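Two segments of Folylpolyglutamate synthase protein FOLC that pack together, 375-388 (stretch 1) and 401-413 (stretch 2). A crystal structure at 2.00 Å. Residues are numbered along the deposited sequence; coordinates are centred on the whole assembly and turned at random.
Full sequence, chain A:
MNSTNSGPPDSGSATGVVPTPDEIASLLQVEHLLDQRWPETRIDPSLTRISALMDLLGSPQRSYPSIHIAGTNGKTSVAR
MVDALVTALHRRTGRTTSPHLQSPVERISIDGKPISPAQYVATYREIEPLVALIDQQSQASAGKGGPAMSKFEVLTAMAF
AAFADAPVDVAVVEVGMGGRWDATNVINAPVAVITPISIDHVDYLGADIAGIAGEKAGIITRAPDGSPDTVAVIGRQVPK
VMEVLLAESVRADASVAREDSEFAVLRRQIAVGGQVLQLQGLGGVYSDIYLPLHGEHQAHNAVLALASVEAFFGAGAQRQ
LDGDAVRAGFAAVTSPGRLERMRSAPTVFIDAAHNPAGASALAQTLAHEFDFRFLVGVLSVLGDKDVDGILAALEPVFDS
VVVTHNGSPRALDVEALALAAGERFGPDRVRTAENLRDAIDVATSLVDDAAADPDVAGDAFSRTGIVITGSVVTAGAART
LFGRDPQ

Stretch 1 (375-388) LVGVLSVLGDKDVD
Stretch 2, residues 401-413: VVVTHNGSPRALD

Strands 375-379 and 401-403 run parallel, their axes 14° apart and 4.5 Å at closest approach. G377 pairs with V401, V378 with V402 and L379 with V403, at CA-CA distances of 4.4, 4.8 and 4.8 Å. The backbone ladder alternates: V402 N donates to G377 O (2.8 Å), L379 N to V402 O (2.9 Å), and T404 N to L379 O (2.9 Å). V378 and V402 (both chi1 t) share one sheet face. L379 (t, p), V401 (p) and V403 (m) share the other, where L379 CB lies 3.9 Å from V401 CG2.

After L379, S380 (t) points its CA-to-CB bond toward stretch 2. Its OG accepts a weak bond from N406 N (2.9 Å, 122°) and donates to water 1 (2.8 Å). That water donates to T404 O (2.8 Å) and L412 O (2.6 Å), so it ties three residues together.

A second backbone pairing follows, with L382 and A411 CA atoms 4.0 Å apart. L412 N donates to V381 O (2.8 Å) and G383 N to R410 O (2.9 Å). Type I turns span L382-K385 and S408-A411. Within stretch 2, N406 OD1 accepts from S408 N (2.8 Å) and S408 OG from R410 N (3.0 Å). L382 (m, t) brings CD2 to 3.9 Å from A411 CB; V387 CG2 meets L412 CD2 at 3.7 Å.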

# COMPACT_ATOMS: atom_id res chain seq x y z
N LEU A 375 -0.60 -19.26 17.35
CA LEU A 375 -0.18 -18.58 16.12
C LEU A 375 1.36 -18.58 16.02
O LEU A 375 2.06 -18.25 17.01
CB LEU A 375 -0.66 -17.14 16.14
CG LEU A 375 -2.10 -16.84 15.83
CD1 LEU A 375 -2.30 -15.33 15.82
CD2 LEU A 375 -2.46 -17.42 14.46
N VAL A 376 1.90 -18.93 14.85
CA VAL A 376 3.34 -18.84 14.62
C VAL A 376 3.62 -17.78 13.56
O VAL A 376 2.94 -17.75 12.52
CB VAL A 376 3.88 -20.18 14.07
CG1 VAL A 376 5.43 -20.08 13.83
CG2 VAL A 376 3.56 -21.30 15.05
N GLY A 377 4.56 -16.86 13.80
CA GLY A 377 4.81 -15.84 12.80
C GLY A 377 5.93 -16.36 11.90
O GLY A 377 6.77 -17.15 12.38
N VAL A 378 5.96 -15.95 10.62
CA VAL A 378 7.08 -16.28 9.75
C VAL A 378 7.44 -14.91 9.31
O VAL A 378 6.58 -14.18 8.76
CB VAL A 378 6.69 -17.18 8.52
CG1 VAL A 378 7.79 -17.23 7.39
CG2 VAL A 378 6.40 -18.62 8.98
N LEU A 379 8.69 -14.54 9.58
CA LEU A 379 9.07 -13.15 9.47
C LEU A 379 10.35 -12.90 8.68
O LEU A 379 11.37 -13.57 8.90
CB LEU A 379 9.25 -12.63 10.92
CG LEU A 379 9.44 -11.13 11.15
CD1 LEU A 379 8.13 -10.39 11.09
CD2 LEU A 379 10.12 -10.94 12.53
N SER A 380 10.31 -11.94 7.77
CA SER A 380 11.52 -11.37 7.20
C SER A 380 11.25 -9.88 6.98
O SER A 380 10.17 -9.45 6.47
CB SER A 380 11.86 -12.03 5.85
OG SER A 380 12.89 -11.32 5.18
N VAL A 381 12.25 -9.08 7.34
CA VAL A 381 12.04 -7.64 7.42
C VAL A 381 13.18 -6.96 6.71
O VAL A 381 14.32 -7.42 6.77
CB VAL A 381 11.98 -7.16 8.92
CG1 VAL A 381 11.77 -5.65 9.00
CG2 VAL A 381 10.79 -7.84 9.68
N LEU A 382 12.88 -5.86 6.03
CA LEU A 382 13.96 -5.09 5.39
C LEU A 382 14.80 -4.26 6.42
O LEU A 382 14.30 -3.90 7.47
CB LEU A 382 13.42 -4.24 4.25
CG LEU A 382 12.61 -5.06 3.23
CD1 LEU A 382 12.26 -4.17 2.11
CD2 LEU A 382 13.33 -6.30 2.71
N GLY A 383 16.04 -3.96 6.08
CA GLY A 383 17.00 -3.40 7.05
C GLY A 383 16.75 -1.95 7.44
O GLY A 383 17.32 -1.46 8.43
N ASP A 384 15.93 -1.25 6.66
CA ASP A 384 15.67 0.18 6.91
C ASP A 384 14.41 0.41 7.76
O ASP A 384 14.03 1.56 7.98
CB ASP A 384 15.55 0.95 5.59
CG ASP A 384 14.30 0.55 4.81
OD1 ASP A 384 14.11 -0.69 4.68
OD2 ASP A 384 13.46 1.43 4.42
N LYS A 385 13.79 -0.68 8.24
CA LYS A 385 12.58 -0.59 9.11
C LYS A 385 12.82 -0.57 10.61
O LYS A 385 13.91 -0.93 11.13
CB LYS A 385 11.61 -1.75 8.80
CG LYS A 385 11.33 -1.89 7.33
CD LYS A 385 10.96 -0.56 6.71
CE LYS A 385 10.45 -0.86 5.28
NZ LYS A 385 10.26 0.35 4.42
N ASP A 386 11.79 -0.18 11.34
CA ASP A 386 11.85 -0.25 12.78
C ASP A 386 11.57 -1.70 13.19
O ASP A 386 10.47 -2.04 13.65
CB ASP A 386 10.85 0.72 13.41
CG ASP A 386 10.95 0.74 14.92
OD1 ASP A 386 11.73 -0.05 15.52
OD2 ASP A 386 10.24 1.58 15.51
N VAL A 387 12.57 -2.55 13.02
CA VAL A 387 12.48 -3.98 13.37
C VAL A 387 12.02 -4.22 14.80
O VAL A 387 11.11 -5.02 15.05
CB VAL A 387 13.84 -4.69 13.17
CG1 VAL A 387 13.66 -6.20 13.25
CG2 VAL A 387 14.39 -4.27 11.80
N ASP A 388 12.65 -3.54 15.75
CA ASP A 388 12.28 -3.74 17.17
C ASP A 388 10.79 -3.34 17.46
O ASP A 388 10.08 -4.08 18.15
CB ASP A 388 13.25 -2.99 18.09
CG ASP A 388 12.98 -3.26 19.54
OD1 ASP A 388 13.19 -4.43 19.98
OD2 ASP A 388 12.57 -2.29 20.24
N VAL A 401 7.99 -17.41 16.67
CA VAL A 401 8.26 -16.83 15.38
C VAL A 401 9.38 -17.62 14.69
O VAL A 401 10.31 -18.12 15.36
CB VAL A 401 8.55 -15.33 15.56
CG1 VAL A 401 9.82 -15.11 16.47
CG2 VAL A 401 8.63 -14.62 14.23
N VAL A 402 9.27 -17.79 13.37
CA VAL A 402 10.36 -18.34 12.55
C VAL A 402 10.87 -17.18 11.72
O VAL A 402 10.12 -16.62 10.93
CB VAL A 402 9.81 -19.41 11.56
CG1 VAL A 402 10.98 -20.11 10.81
CG2 VAL A 402 8.94 -20.44 12.33
N VAL A 403 12.13 -16.81 11.91
CA VAL A 403 12.73 -15.70 11.18
C VAL A 403 13.51 -16.24 10.00
O VAL A 403 14.12 -17.30 10.07
CB VAL A 403 13.64 -14.83 12.07
CG1 VAL A 403 12.85 -14.20 13.21
CG2 VAL A 403 14.73 -15.65 12.66
N THR A 404 13.46 -15.51 8.89
CA THR A 404 14.07 -15.97 7.67
C THR A 404 14.46 -14.76 6.81
O THR A 404 14.57 -13.64 7.32
CB THR A 404 13.13 -17.01 6.93
OG1 THR A 404 13.82 -17.58 5.82
CG2 THR A 404 11.85 -16.38 6.43
N HIS A 405 14.71 -15.01 5.53
CA HIS A 405 15.20 -13.99 4.58
C HIS A 405 14.27 -14.12 3.38
O HIS A 405 14.14 -15.22 2.85
CB HIS A 405 16.63 -14.35 4.15
CG HIS A 405 17.31 -13.31 3.32
ND1 HIS A 405 16.89 -12.98 2.04
CD2 HIS A 405 18.39 -12.53 3.58
CE1 HIS A 405 17.68 -12.03 1.56
NE2 HIS A 405 18.60 -11.75 2.46
N ASN A 406 13.66 -13.03 2.94
CA ASN A 406 12.63 -13.12 1.89
C ASN A 406 13.21 -13.04 0.48
O ASN A 406 12.44 -12.94 -0.50
CB ASN A 406 11.61 -12.03 2.07
CG ASN A 406 12.24 -10.61 2.01
OD1 ASN A 406 13.35 -10.40 1.49
ND2 ASN A 406 11.51 -9.63 2.55
N GLY A 407 14.55 -13.03 0.38
CA GLY A 407 15.18 -12.95 -0.92
C GLY A 407 15.49 -11.54 -1.41
O GLY A 407 16.14 -11.37 -2.43
N SER A 408 15.06 -10.50 -0.71
CA SER A 408 15.44 -9.16 -1.16
C SER A 408 16.85 -8.86 -0.71
O SER A 408 17.25 -9.26 0.38
CB SER A 408 14.49 -8.12 -0.58
OG SER A 408 15.12 -6.87 -0.57
N PRO A 409 17.62 -8.16 -1.55
CA PRO A 409 18.98 -7.72 -1.16
C PRO A 409 18.99 -6.79 0.05
O PRO A 409 20.01 -6.64 0.71
CB PRO A 409 19.47 -6.96 -2.41
CG PRO A 409 18.21 -6.59 -3.16
CD PRO A 409 17.30 -7.78 -2.93
N ARG A 410 17.85 -6.19 0.34
CA ARG A 410 17.74 -5.19 1.39
C ARG A 410 17.21 -5.87 2.66
O ARG A 410 17.08 -5.23 3.70
CB ARG A 410 16.82 -4.04 0.90
N ALA A 411 16.95 -7.17 2.61
CA ALA A 411 16.38 -7.82 3.80
C ALA A 411 17.43 -7.91 4.89
O ALA A 411 18.60 -8.02 4.60
CB ALA A 411 15.83 -9.22 3.47
N LEU A 412 17.01 -7.85 6.14
CA LEU A 412 17.92 -8.09 7.26
C LEU A 412 18.38 -9.56 7.26
O LEU A 412 17.59 -10.48 7.01
CB LEU A 412 17.15 -7.78 8.53
CG LEU A 412 17.82 -7.35 9.82
CD1 LEU A 412 18.78 -6.16 9.61
CD2 LEU A 412 16.66 -7.03 10.80
N ASP A 413 19.65 -9.82 7.54
CA ASP A 413 20.09 -11.19 7.45
C ASP A 413 19.48 -11.97 8.62
O ASP A 413 19.10 -11.38 9.61
CB ASP A 413 21.61 -11.26 7.43
CG ASP A 413 22.19 -10.78 8.70
OD1 ASP A 413 22.21 -9.53 8.89
OD2 ASP A 413 22.56 -11.65 9.53
O HOH W 1 15.02 -10.90 7.01